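Local coordinates for protein prolyl endopeptidase (Myxococcus xanthus, PDB 2BKL) that probably cleaves oligopeptides after proline, and less readily after alanine, as a serine endopeptidase of the prolyl oligopeptidase family, at residues R265-G270 / A308-I313; Y285-E290 / Q295-V300; F242-I245 / E251-V254; L234-K239 / H278-R283. All blocks are in the same frame, centred on the assembly; numbering follows the deposited sequence.

All four contacts lie in the beta-propeller domain, in two four-stranded antiparallel sheets that follow each other in the chain. Contact 3 is a hairpin within the first sheet (from strand 229-234 to strand 265-269) and contact 2 one within the second (from strand 275-280 to strand 311-314), while contacts 1 and 4 tie the two sheets together. Contact 1 touches both hairpins, its centre about 8 Å from that of contact 2 and about 12 Å from that of contact 3. Contact 4 joins contact 2 through the E299-R283 salt bridge and meets contact 3 where F242 packs on A279. The Y244 side chain of contact 3 is about 12 Å from the bound N-[(benzyloxy)carbonyl]-L-alanyl-L-proline.

Contact 1 (R265-G270 / A308-I313); sequences RLLVKG and ASWKEI
W310 drives the far edge of its indole against L267 and V268, and these three residues make the whole contact. The two backbones stay well apart, with the CA atoms of L267 and W310 10.9 Å from each other, and it is the length of the indole that bridges them. The six-membered ring leads: W310 CZ2 lies 4.1 Å from the carbonyl oxygen L267 O and 4.2 Å from L267 CD1, while W310 CH2 comes within 4.1 Å of V268 CB. L267 O and V268 CB both sit at the indole edge, near its plane, so the ring enters end-on and lays neither face on this strand. L267 reaches it with the end of its side chain: CG stands anti to the backbone N (chi1 -179°), and the CD1 branch then runs in toward the ring. V268 instead directs its CB toward W310. Both residues pair with V254 as a classic beta bulge, through backbone hydrogen bonds at L267 N and V268 O; the bulge brings two successive residues to bear on one ring edge. The indole is held from its own side too, since NE1 hydrogen-bonds P305 O and F298 meets the ring edge-to-face. Y275, on strand 275-280, touches both V268 and W310. The result is a mostly apolar seam between strand 265-269, at the edge of one sheet, and the loop residue W310, just ahead of the last strand (311-314) of the next sheet, the kind of face-to-face blade packing that builds a beta-propeller.

Contact 2 (Y285-E290 / Q295-V300); sequences YVLTDE and QRVFEV
T288 sets its methyl against the edge of the F298 ring, CG2 lying 3.7 Å from F298 CE2 and close to the ring plane. Turning CG2 this way leaves OG1 anti to the backbone N (chi1 -178°), where it accepts the E290 N-H in an ST turn and bonds K274 O. Further along this face, branch meets branch, with V286 CG2 3.7 Å from V300 CG2. On the other face L287 presses its forked end on Q295, whose chain crosses it at about a right angle; L287 CG is 3.9 Å from Q295 NE2, and that amide nitrogen goes on to L322 O. A water donates to both L287 O and Q295 OE1. Near the turn R296 reaches out extended and grips one carbonyl oxygen side-on, NE at 3.0 Å and NH2 at 2.9 Å from E290 O, which lies near the guanidinium plane. F298 CZ stands 3.5 Å above the centre of that plane. Four backbone hydrogen bonds join the antiparallel strands, two in the V286-F298 pair and two between T288 and R296. The chemistry implies a guanidinium fixed against rotation: E290 O held by NE and NH2, NH1 in a salt bridge with E312 OE2, and the F298 ring edge over one face.

Contact 3 (F242-I245 / E251-V254); sequences FVYI and ENDV
Y244 and V254 pair side by side in a beta hairpin, strands 241-247 and 251-257, inside one blade of the propeller. The Y244 side chain starts beside the partner strand, its CB 4.0 Å from D253 O. With CG anti to the carbonyl carbon (chi1 -63°), the ring runs along V254 and N252. CD1 meets N252 ND2 at 3.6 Å, the nitrogen arriving at the ring edge, with ring and amide planes turned 57° apart. V254 CG2 lies 3.7 Å from both CD1 and CE1 of Y244, and at the tip OH hydrogen-bonds V277 N of the next sheet. The other V254 branch, CG1, lies 4.1 Å from F242 CD1, so the valine divides its two methyls between two aromatic rings. On the opposite face I245 and D253 form the hydrogen-bonded pair: D253 N gives I245 O a 3.0 Å bond, while the return bond from I245 N to D253 O is longer and comes from well above the carbonyl plane. D253 holds R247 in a salt bridge, and N252 OD1 takes the Y275 N-H. The N252 amide also turns back on its own strand, ND2 making a weak but nearly straight (168°) hydrogen bond of 3.2 Å to D253 O.

Contact 4 (L234-K239 / H278-R283); sequences LSRDGK and HAWKDR
D237 OD1, in the carboxylate that faces D282 across the contact, is gripped from opposite faces of its plane by S235 OG at 2.7 Å and K239 N at 2.9 Å. The serine hydroxyl comes nearly in line with the C-O bond; the amide comes from above the plane and closes an Asx turn. D237 OD2, which accepts from two waters, lies 4.4 Å from D282 OD1. One of these waters also accepts from D282 N, the other from K281 N. A third water accepts from R236 N and donates to A279 O at 2.6 Å. Direct touching is slight: S235 CB meets A279 CB at 3.9 Å, and R236 CB lies at the edge of the W280 indole, 3.9 Å from CZ3. W280 reaches there because CG stands anti to the backbone N (chi1 -179°), although its CB points away. R236 NH1 makes salt bridges to D373 and E372, and the guanidinium a cation-pi contact with W130. The type I turn S235-G238 of one propeller sheet thus meets the type I' hairpin turn W280-R283 of the next. The chemistry implies a hydrated joint, where water and the Y240 hydroxyl, bonded to D282 OD1, would ease the closeness of two acids.

Contact 1 (R265-G270 / A308-I313)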
loop_
_atom_site.group_PDB
_atom_site.type_symbol
_atom_site.label_atom_id
_atom_site.label_comp_id
_atom_site.label_asym_id
_atom_site.label_seq_id
_atom_site.Cartn_x
_atom_site.Cartn_y
_atom_site.Cartn_z
ATOM N N ARG A 265 0.418 5.448 -30.791
ATOM C CA ARG A 265 1.600 6.272 -30.969
ATOM C C ARG A 265 2.452 6.159 -29.694
ATOM O O ARG A 265 1.913 6.127 -28.587
ATOM C CB ARG A 265 1.179 7.744 -31.172
ATOM C CG ARG A 265 0.065 7.994 -32.249
ATOM C CD ARG A 265 -0.865 9.197 -31.921
ATOM N NE ARG A 265 -1.787 9.561 -33.010
ATOM C CZ ARG A 265 -1.420 10.197 -34.119
ATOM N NH1 ARG A 265 -0.158 10.568 -34.302
ATOM N NH2 ARG A 265 -2.317 10.463 -35.067
ATOM N N LEU A 266 3.770 6.095 -29.834
ATOM C CA LEU A 266 4.663 6.155 -28.684
ATOM C C LEU A 266 4.841 7.579 -28.239
ATOM O O LEU A 266 5.341 8.395 -28.996
ATOM C CB LEU A 266 6.034 5.590 -29.039
ATOM C CG LEU A 266 7.122 5.593 -27.968
ATOM C CD1 LEU A 266 6.760 4.670 -26.819
ATOM C CD2 LEU A 266 8.470 5.180 -28.607
ATOM N N LEU A 267 4.418 7.895 -27.020
ATOM C CA LEU A 267 4.779 9.191 -26.450
ATOM C C LEU A 267 6.232 9.211 -25.988
ATOM O O LEU A 267 6.994 10.129 -26.338
ATOM C CB LEU A 267 3.867 9.589 -25.309
ATOM C CG LEU A 267 4.159 10.940 -24.685
ATOM C CD1 LEU A 267 3.917 12.097 -25.677
ATOM C CD2 LEU A 267 3.311 11.109 -23.449
ATOM N N VAL A 268 6.605 8.218 -25.185
ATOM C CA VAL A 268 7.950 8.129 -24.658
ATOM C C VAL A 268 8.236 6.725 -24.170
ATOM O O VAL A 268 7.360 6.035 -23.644
ATOM C CB VAL A 268 8.188 9.166 -23.527
ATOM C CG1 VAL A 268 7.243 8.956 -22.347
ATOM C CG2 VAL A 268 9.624 9.130 -23.065
ATOM N N LYS A 269 9.457 6.267 -24.428
ATOM C CA LYS A 269 9.961 5.004 -23.930
ATOM C C LYS A 269 10.904 5.355 -22.795
ATOM O O LYS A 269 11.941 5.982 -23.007
ATOM C CB LYS A 269 10.697 4.264 -25.052
ATOM C CG LYS A 269 11.261 2.898 -24.672
ATOM C CD LYS A 269 11.063 1.870 -25.812
ATOM C CE LYS A 269 12.245 0.901 -25.931
ATOM N NZ LYS A 269 12.001 -0.178 -26.945
ATOM N N GLY A 270 10.530 5.015 -21.572
ATOM C CA GLY A 270 11.323 5.394 -20.427
ATOM C C GLY A 270 12.572 4.546 -20.269
ATOM O O GLY A 270 12.524 3.314 -20.386
ATOM N N ALA A 308 11.776 16.785 -28.088
ATOM C CA ALA A 308 12.417 18.063 -28.282
ATOM C C ALA A 308 11.433 19.221 -28.227
ATOM O O ALA A 308 11.842 20.350 -27.989
ATOM C CB ALA A 308 13.162 18.082 -29.620
ATOM N N SER A 309 10.162 18.943 -28.485
ATOM C CA SER A 309 9.128 19.968 -28.500
ATOM C C SER A 309 8.424 20.138 -27.144
ATOM O O SER A 309 7.550 20.987 -27.046
ATOM C CB SER A 309 8.078 19.634 -29.554
ATOM O OG SER A 309 8.669 19.603 -30.839
ATOM N N TRP A 310 8.775 19.343 -26.138
ATOM C CA TRP A 310 8.115 19.483 -24.836
ATOM C C TRP A 310 8.568 20.776 -24.176
ATOM O O TRP A 310 9.717 21.160 -24.322
ATOM C CB TRP A 310 8.489 18.331 -23.912
ATOM C CG TRP A 310 8.042 16.957 -24.348
ATOM C CD1 TRP A 310 7.473 16.598 -25.530
ATOM C CD2 TRP A 310 8.112 15.771 -23.565
ATOM N NE1 TRP A 310 7.201 15.255 -25.542
ATOM C CE2 TRP A 310 7.583 14.719 -24.339
ATOM C CE3 TRP A 310 8.576 15.480 -22.269
ATOM C CZ2 TRP A 310 7.528 13.416 -23.879
ATOM C CZ3 TRP A 310 8.513 14.213 -21.825
ATOM C CH2 TRP A 310 7.972 13.186 -22.601
ATOM N N LYS A 311 7.664 21.426 -23.445
ATOM C CA LYS A 311 7.960 22.675 -22.748
ATOM C C LYS A 311 7.885 22.462 -21.240
ATOM O O LYS A 311 6.854 22.076 -20.714
ATOM C CB LYS A 311 7.064 23.825 -23.209
ATOM C CG LYS A 311 5.584 23.701 -23.030
ATOM C CD LYS A 311 4.817 24.802 -23.808
ATOM C CE LYS A 311 4.313 25.934 -22.902
ATOM N NZ LYS A 311 3.892 27.103 -23.743
ATOM N N GLU A 312 8.998 22.649 -20.555
ATOM C CA GLU A 312 8.979 22.592 -19.113
ATOM C C GLU A 312 8.129 23.739 -18.568
ATOM O O GLU A 312 8.410 24.902 -18.831
ATOM C CB GLU A 312 10.391 22.678 -18.571
ATOM C CG GLU A 312 10.502 22.513 -17.068
ATOM C CD GLU A 312 11.922 22.639 -16.586
ATOM O OE1 GLU A 312 12.517 23.735 -16.773
ATOM O OE2 GLU A 312 12.457 21.668 -16.026
ATOM N N ILE A 313 7.087 23.424 -17.813
ATOM C CA ILE A 313 6.253 24.462 -17.188
ATOM C C ILE A 313 6.368 24.517 -15.656
ATOM O O ILE A 313 6.068 25.548 -15.072
ATOM C CB ILE A 313 4.780 24.341 -17.613
ATOM C CG1 ILE A 313 4.185 22.983 -17.249
ATOM C CG2 ILE A 313 4.630 24.593 -19.124
ATOM C CD1 ILE A 313 2.634 22.965 -17.303
#

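Contact 2 (Y285-E290 / Q295-V300)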
loop_
_atom_site.group_PDB
_atom_site.type_symbol
_atom_site.label_atom_id
_atom_site.label_comp_id
_atom_site.label_asym_id
_atom_site.label_seq_id
_atom_site.Cartn_x
_atom_site.Cartn_y
_atom_site.Cartn_z
ATOM N N TYR A 285 -0.154 17.072 -19.934
ATOM C CA TYR A 285 0.659 17.474 -18.792
ATOM C C TYR A 285 1.395 16.239 -18.299
ATOM O O TYR A 285 0.781 15.286 -17.877
ATOM C CB TYR A 285 -0.208 18.140 -17.697
ATOM C CG TYR A 285 -0.880 19.373 -18.257
ATOM C CD1 TYR A 285 -2.109 19.285 -18.898
ATOM C CD2 TYR A 285 -0.241 20.604 -18.236
ATOM C CE1 TYR A 285 -2.688 20.392 -19.501
ATOM C CE2 TYR A 285 -0.825 21.740 -18.835
ATOM C CZ TYR A 285 -2.049 21.615 -19.457
ATOM O OH TYR A 285 -2.603 22.702 -20.070
ATOM N N VAL A 286 2.712 16.269 -18.393
ATOM C CA VAL A 286 3.541 15.096 -18.163
ATOM C C VAL A 286 4.376 15.320 -16.915
ATOM O O VAL A 286 5.233 16.205 -16.896
ATOM C CB VAL A 286 4.478 14.813 -19.360
ATOM C CG1 VAL A 286 5.361 13.611 -19.094
ATOM C CG2 VAL A 286 3.693 14.611 -20.627
ATOM N N LEU A 287 4.133 14.505 -15.902
ATOM C CA LEU A 287 4.907 14.509 -14.672
ATOM C C LEU A 287 5.991 13.469 -14.799
ATOM O O LEU A 287 5.695 12.296 -15.064
ATOM C CB LEU A 287 4.002 14.170 -13.475
ATOM C CG LEU A 287 4.691 13.932 -12.135
ATOM C CD1 LEU A 287 5.386 15.183 -11.590
ATOM C CD2 LEU A 287 3.664 13.375 -11.136
ATOM N N THR A 288 7.246 13.856 -14.618
ATOM C CA THR A 288 8.358 12.940 -14.861
ATOM C C THR A 288 9.583 13.214 -14.023
ATOM O O THR A 288 9.823 14.357 -13.590
ATOM C CB THR A 288 8.708 12.979 -16.374
ATOM O OG1 THR A 288 9.759 12.057 -16.662
ATOM C CG2 THR A 288 9.248 14.325 -16.779
ATOM N N ASP A 289 10.365 12.157 -13.793
ATOM C CA ASP A 289 11.681 12.279 -13.186
ATOM C C ASP A 289 12.826 12.300 -14.216
ATOM O O ASP A 289 13.996 12.302 -13.850
ATOM C CB ASP A 289 11.921 11.241 -12.061
ATOM C CG ASP A 289 11.799 9.847 -12.508
ATOM O OD1 ASP A 289 11.835 9.608 -13.737
ATOM O OD2 ASP A 289 11.702 8.897 -11.675
ATOM N N GLU A 290 12.487 12.356 -15.497
ATOM C CA GLU A 290 13.514 12.483 -16.523
ATOM C C GLU A 290 14.311 13.764 -16.326
ATOM O O GLU A 290 13.741 14.857 -16.353
ATOM C CB GLU A 290 12.896 12.440 -17.912
ATOM C CG GLU A 290 13.933 12.232 -19.022
ATOM C CD GLU A 290 13.499 12.818 -20.345
ATOM O OE1 GLU A 290 12.568 12.259 -20.985
ATOM O OE2 GLU A 290 14.122 13.822 -20.771
ATOM N N GLN A 295 11.377 15.320 -9.670
ATOM C CA GLN A 295 10.291 15.451 -10.649
ATOM C C GLN A 295 9.987 16.874 -11.068
ATOM O O GLN A 295 10.278 17.855 -10.374
ATOM C CB GLN A 295 9.009 14.712 -10.210
ATOM C CG GLN A 295 9.242 13.214 -10.085
ATOM C CD GLN A 295 8.032 12.344 -10.358
ATOM O OE1 GLN A 295 8.008 11.614 -11.356
ATOM N NE2 GLN A 295 7.034 12.388 -9.482
ATOM N N ARG A 296 9.409 16.949 -12.252
ATOM C CA ARG A 296 9.053 18.203 -12.898
ATOM C C ARG A 296 7.885 17.952 -13.834
ATOM O O ARG A 296 7.494 16.794 -14.045
ATOM C CB ARG A 296 10.266 18.769 -13.656
ATOM C CG ARG A 296 10.857 17.866 -14.718
ATOM C CD ARG A 296 12.026 18.546 -15.411
ATOM N NE ARG A 296 12.830 17.674 -16.237
ATOM C CZ ARG A 296 13.746 18.122 -17.092
ATOM N NH1 ARG A 296 13.982 19.428 -17.216
ATOM N NH2 ARG A 296 14.440 17.269 -17.810
ATOM N N VAL A 297 7.307 19.021 -14.356
ATOM C CA VAL A 297 6.160 18.945 -15.261
ATOM C C VAL A 297 6.422 19.610 -16.602
ATOM O O VAL A 297 6.856 20.746 -16.653
ATOM C CB VAL A 297 4.862 19.540 -14.659
ATOM C CG1 VAL A 297 3.672 19.244 -15.564
ATOM C CG2 VAL A 297 4.614 18.982 -13.245
ATOM N N PHE A 298 6.096 18.894 -17.670
ATOM C CA PHE A 298 6.135 19.373 -19.054
ATOM C C PHE A 298 4.711 19.521 -19.609
ATOM O O PHE A 298 3.782 18.795 -19.225
ATOM C CB PHE A 298 6.875 18.372 -19.956
ATOM C CG PHE A 298 8.350 18.301 -19.734
ATOM C CD1 PHE A 298 9.197 19.172 -20.400
ATOM C CD2 PHE A 298 8.905 17.354 -18.886
ATOM C CE1 PHE A 298 10.544 19.107 -20.228
ATOM C CE2 PHE A 298 10.260 17.314 -18.685
ATOM C CZ PHE A 298 11.095 18.188 -19.374
ATOM N N GLU A 299 4.534 20.488 -20.501
ATOM C CA GLU A 299 3.353 20.605 -21.342
ATOM C C GLU A 299 3.738 20.086 -22.711
ATOM O O GLU A 299 4.779 20.483 -23.246
ATOM C CB GLU A 299 2.869 22.053 -21.442
ATOM C CG GLU A 299 1.622 22.233 -22.294
ATOM C CD GLU A 299 1.075 23.647 -22.281
ATOM O OE1 GLU A 299 1.374 24.444 -21.364
ATOM O OE2 GLU A 299 0.328 23.968 -23.211
ATOM N N VAL A 300 2.922 19.189 -23.251
ATOM C CA VAL A 300 3.175 18.572 -24.554
ATOM C C VAL A 300 1.995 18.822 -25.463
ATOM O O VAL A 300 0.848 18.665 -25.054
ATOM C CB VAL A 300 3.397 17.061 -24.392
ATOM C CG1 VAL A 300 3.624 16.382 -25.773
ATOM C CG2 VAL A 300 4.554 16.797 -23.444
HETATM O O HOH W 1 6.141 10.391 -12.956
#

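Contact 3 (F242-I245 / E251-V254)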
loop_
_atom_site.group_PDB
_atom_site.type_symbol
_atom_site.label_atom_id
_atom_site.label_comp_id
_atom_site.label_asym_id
_atom_site.label_seq_id
_atom_site.Cartn_x
_atom_site.Cartn_y
_atom_site.Cartn_z
ATOM N N PHE A 242 -4.669 6.572 -23.260
ATOM C CA PHE A 242 -3.290 6.272 -22.880
ATOM C C PHE A 242 -3.150 4.828 -22.382
ATOM O O PHE A 242 -4.034 4.304 -21.685
ATOM C CB PHE A 242 -2.839 7.203 -21.751
ATOM C CG PHE A 242 -2.822 8.631 -22.138
ATOM C CD1 PHE A 242 -1.772 9.138 -22.865
ATOM C CD2 PHE A 242 -3.865 9.454 -21.793
ATOM C CE1 PHE A 242 -1.767 10.476 -23.259
ATOM C CE2 PHE A 242 -3.890 10.767 -22.185
ATOM C CZ PHE A 242 -2.835 11.274 -22.927
ATOM N N VAL A 243 -2.039 4.210 -22.747
ATOM C CA VAL A 243 -1.644 2.915 -22.224
ATOM C C VAL A 243 -0.222 3.031 -21.713
ATOM O O VAL A 243 0.693 3.478 -22.415
ATOM C CB VAL A 243 -1.779 1.819 -23.268
ATOM C CG1 VAL A 243 -1.156 0.507 -22.772
ATOM C CG2 VAL A 243 -3.260 1.587 -23.621
ATOM N N TYR A 244 -0.054 2.606 -20.466
ATOM C CA TYR A 244 1.227 2.575 -19.779
ATOM C C TYR A 244 1.757 1.153 -19.698
ATOM O O TYR A 244 1.000 0.241 -19.388
ATOM C CB TYR A 244 1.046 3.102 -18.361
ATOM C CG TYR A 244 0.603 4.548 -18.216
ATOM C CD1 TYR A 244 1.528 5.560 -18.139
ATOM C CD2 TYR A 244 -0.726 4.867 -18.088
ATOM C CE1 TYR A 244 1.144 6.861 -17.971
ATOM C CE2 TYR A 244 -1.126 6.188 -17.930
ATOM C CZ TYR A 244 -0.189 7.166 -17.868
ATOM O OH TYR A 244 -0.566 8.485 -17.697
ATOM N N ILE A 245 3.035 0.956 -20.007
ATOM C CA ILE A 245 3.742 -0.273 -19.666
ATOM C C ILE A 245 4.654 0.084 -18.497
ATOM O O ILE A 245 5.631 0.830 -18.673
ATOM C CB ILE A 245 4.527 -0.834 -20.871
ATOM C CG1 ILE A 245 3.571 -1.138 -22.045
ATOM C CG2 ILE A 245 5.291 -2.073 -20.423
ATOM C CD1 ILE A 245 4.274 -1.588 -23.293
ATOM N N GLU A 251 10.503 2.856 -13.943
ATOM C CA GLU A 251 10.445 3.327 -15.321
ATOM C C GLU A 251 9.187 2.849 -15.990
ATOM O O GLU A 251 8.584 1.874 -15.556
ATOM C CB GLU A 251 11.722 2.963 -16.107
ATOM C CG GLU A 251 11.877 1.519 -16.473
ATOM C CD GLU A 251 13.093 1.235 -17.369
ATOM O OE1 GLU A 251 14.184 1.829 -17.213
ATOM O OE2 GLU A 251 12.957 0.362 -18.237
ATOM N N ASN A 252 8.730 3.600 -16.963
ATOM C CA ASN A 252 7.586 3.176 -17.771
ATOM C C ASN A 252 7.605 3.789 -19.155
ATOM O O ASN A 252 8.309 4.754 -19.411
ATOM C CB ASN A 252 6.252 3.491 -17.076
ATOM C CG ASN A 252 5.950 4.969 -17.006
ATOM O OD1 ASN A 252 6.403 5.637 -16.071
ATOM N ND2 ASN A 252 5.125 5.470 -17.922
ATOM N N ASP A 253 6.821 3.183 -20.035
ATOM C CA ASP A 253 6.530 3.714 -21.353
ATOM C C ASP A 253 5.149 4.295 -21.359
ATOM O O ASP A 253 4.272 3.873 -20.592
ATOM C CB ASP A 253 6.557 2.602 -22.388
ATOM C CG ASP A 253 7.890 1.908 -22.474
ATOM O OD1 ASP A 253 8.927 2.530 -22.150
ATOM O OD2 ASP A 253 7.973 0.722 -22.868
ATOM N N VAL A 254 4.889 5.202 -22.297
ATOM C CA VAL A 254 3.555 5.738 -22.511
ATOM C C VAL A 254 3.210 5.700 -24.001
ATOM O O VAL A 254 3.962 6.236 -24.812
ATOM C CB VAL A 254 3.408 7.196 -22.002
ATOM C CG1 VAL A 254 1.965 7.659 -22.174
ATOM C CG2 VAL A 254 3.813 7.293 -20.540
#

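Contact 4 (L234-K239 / H278-R283)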
loop_
_atom_site.group_PDB
_atom_site.type_symbol
_atom_site.label_atom_id
_atom_site.label_comp_id
_atom_site.label_asym_id
_atom_site.label_seq_id
_atom_site.Cartn_x
_atom_site.Cartn_y
_atom_site.Cartn_z
ATOM N N LEU A 234 -7.944 7.466 -19.679
ATOM C CA LEU A 234 -8.744 8.136 -20.706
ATOM C C LEU A 234 -8.944 9.583 -20.284
ATOM O O LEU A 234 -9.283 9.852 -19.145
ATOM C CB LEU A 234 -10.113 7.457 -20.883
ATOM C CG LEU A 234 -10.975 8.012 -22.025
ATOM C CD1 LEU A 234 -10.396 7.687 -23.403
ATOM C CD2 LEU A 234 -12.428 7.505 -21.929
ATOM N N SER A 235 -8.743 10.516 -21.212
ATOM C CA SER A 235 -9.000 11.912 -20.913
ATOM C C SER A 235 -10.493 12.145 -20.719
ATOM O O SER A 235 -11.324 11.394 -21.196
ATOM C CB SER A 235 -8.457 12.817 -22.044
ATOM O OG SER A 235 -9.135 12.601 -23.261
ATOM N N ARG A 236 -10.809 13.195 -19.973
ATOM C CA ARG A 236 -12.206 13.605 -19.763
ATOM C C ARG A 236 -13.032 13.782 -21.013
ATOM O O ARG A 236 -14.194 13.375 -21.055
ATOM C CB ARG A 236 -12.245 14.915 -18.997
ATOM C CG ARG A 236 -12.167 14.737 -17.554
ATOM C CD ARG A 236 -13.354 14.000 -16.922
ATOM N NE ARG A 236 -14.690 14.578 -17.107
ATOM C CZ ARG A 236 -15.107 15.718 -16.553
ATOM N NH1 ARG A 236 -14.270 16.455 -15.825
ATOM N NH2 ARG A 236 -16.357 16.147 -16.725
ATOM N N ASP A 237 -12.465 14.381 -22.050
ATOM C CA ASP A 237 -13.199 14.587 -23.292
ATOM C C ASP A 237 -13.295 13.336 -24.162
ATOM O O ASP A 237 -13.888 13.356 -25.247
ATOM C CB ASP A 237 -12.619 15.781 -24.094
ATOM C CG ASP A 237 -11.125 15.635 -24.447
ATOM O OD1 ASP A 237 -10.570 14.507 -24.471
ATOM O OD2 ASP A 237 -10.435 16.641 -24.737
ATOM N N GLY A 238 -12.690 12.227 -23.696
ATOM C CA GLY A 238 -12.726 10.984 -24.439
ATOM C C GLY A 238 -11.826 10.944 -25.665
ATOM O O GLY A 238 -11.808 9.969 -26.403
ATOM N N LYS A 239 -11.052 11.998 -25.880
ATOM C CA LYS A 239 -10.325 12.130 -27.134
ATOM C C LYS A 239 -8.935 11.510 -27.097
ATOM O O LYS A 239 -8.347 11.268 -28.140
ATOM C CB LYS A 239 -10.221 13.601 -27.556
ATOM C CG LYS A 239 -11.550 14.204 -28.027
ATOM C CD LYS A 239 -12.100 13.531 -29.288
ATOM C CE LYS A 239 -13.342 14.243 -29.845
ATOM N NZ LYS A 239 -14.552 13.350 -29.791
ATOM N N HIS A 278 -1.603 13.558 -17.958
ATOM C CA HIS A 278 -3.003 13.980 -17.903
ATOM C C HIS A 278 -3.265 14.917 -19.060
ATOM O O HIS A 278 -2.470 15.795 -19.320
ATOM C CB HIS A 278 -3.278 14.642 -16.556
ATOM C CG HIS A 278 -3.164 13.685 -15.410
ATOM N ND1 HIS A 278 -4.045 12.637 -15.233
ATOM C CD2 HIS A 278 -2.240 13.574 -14.427
ATOM C CE1 HIS A 278 -3.673 11.927 -14.179
ATOM N NE2 HIS A 278 -2.588 12.483 -13.666
ATOM N N ALA A 279 -4.355 14.684 -19.780
ATOM C CA ALA A 279 -4.751 15.528 -20.904
ATOM C C ALA A 279 -5.948 16.401 -20.556
ATOM O O ALA A 279 -6.914 15.932 -19.978
ATOM C CB ALA A 279 -5.087 14.686 -22.085
ATOM N N TRP A 280 -5.865 17.661 -20.926
ATOM C CA TRP A 280 -6.968 18.597 -20.726
ATOM C C TRP A 280 -6.897 19.632 -21.830
ATOM O O TRP A 280 -5.863 20.204 -22.081
ATOM C CB TRP A 280 -6.866 19.251 -19.327
ATOM C CG TRP A 280 -7.984 20.212 -19.046
ATOM C CD1 TRP A 280 -7.878 21.543 -18.849
ATOM C CD2 TRP A 280 -9.388 19.901 -18.962
ATOM N NE1 TRP A 280 -9.124 22.091 -18.629
ATOM C CE2 TRP A 280 -10.068 21.107 -18.718
ATOM C CE3 TRP A 280 -10.143 18.724 -19.066
ATOM C CZ2 TRP A 280 -11.453 21.168 -18.592
ATOM C CZ3 TRP A 280 -11.529 18.799 -18.942
ATOM C CH2 TRP A 280 -12.153 20.002 -18.683
ATOM N N LYS A 281 -8.037 19.884 -22.482
ATOM C CA LYS A 281 -8.147 20.876 -23.574
ATOM C C LYS A 281 -7.019 20.723 -24.601
ATOM O O LYS A 281 -6.401 21.695 -25.029
ATOM C CB LYS A 281 -8.284 22.306 -23.010
ATOM C CG LYS A 281 -9.597 22.469 -22.253
ATOM C CD LYS A 281 -9.939 23.896 -21.899
ATOM C CE LYS A 281 -11.337 24.012 -21.278
ATOM N NZ LYS A 281 -11.481 25.340 -20.601
ATOM N N ASP A 282 -6.823 19.484 -25.052
ATOM C CA ASP A 282 -5.861 19.151 -26.131
ATOM C C ASP A 282 -4.411 19.487 -25.803
ATOM O O ASP A 282 -3.575 19.691 -26.676
ATOM C CB ASP A 282 -6.256 19.798 -27.459
ATOM C CG ASP A 282 -7.628 19.401 -27.912
ATOM O OD1 ASP A 282 -7.931 18.197 -28.018
ATOM O OD2 ASP A 282 -8.482 20.263 -28.214
ATOM N N ARG A 283 -4.098 19.540 -24.510
ATOM C CA ARG A 283 -2.694 19.614 -24.087
ATOM C C ARG A 283 -2.430 18.462 -23.129
ATOM O O ARG A 283 -3.302 18.055 -22.397
ATOM C CB ARG A 283 -2.407 20.924 -23.357
ATOM C CG ARG A 283 -2.911 22.158 -24.043
ATOM C CD ARG A 283 -2.337 22.400 -25.387
ATOM N NE ARG A 283 -0.941 22.813 -25.325
ATOM C CZ ARG A 283 -0.225 23.156 -26.379
ATOM N NH1 ARG A 283 -0.748 23.099 -27.593
ATOM N NH2 ARG A 283 1.035 23.528 -26.224
HETATM O O HOH W 2 -8.938 14.943 -18.747
HETATM O O HOH W 3 -10.613 18.621 -22.420
HETATM O O HOH W 4 -9.884 15.984 -21.513
HETATM O O HOH W 5 -7.990 16.892 -23.913
#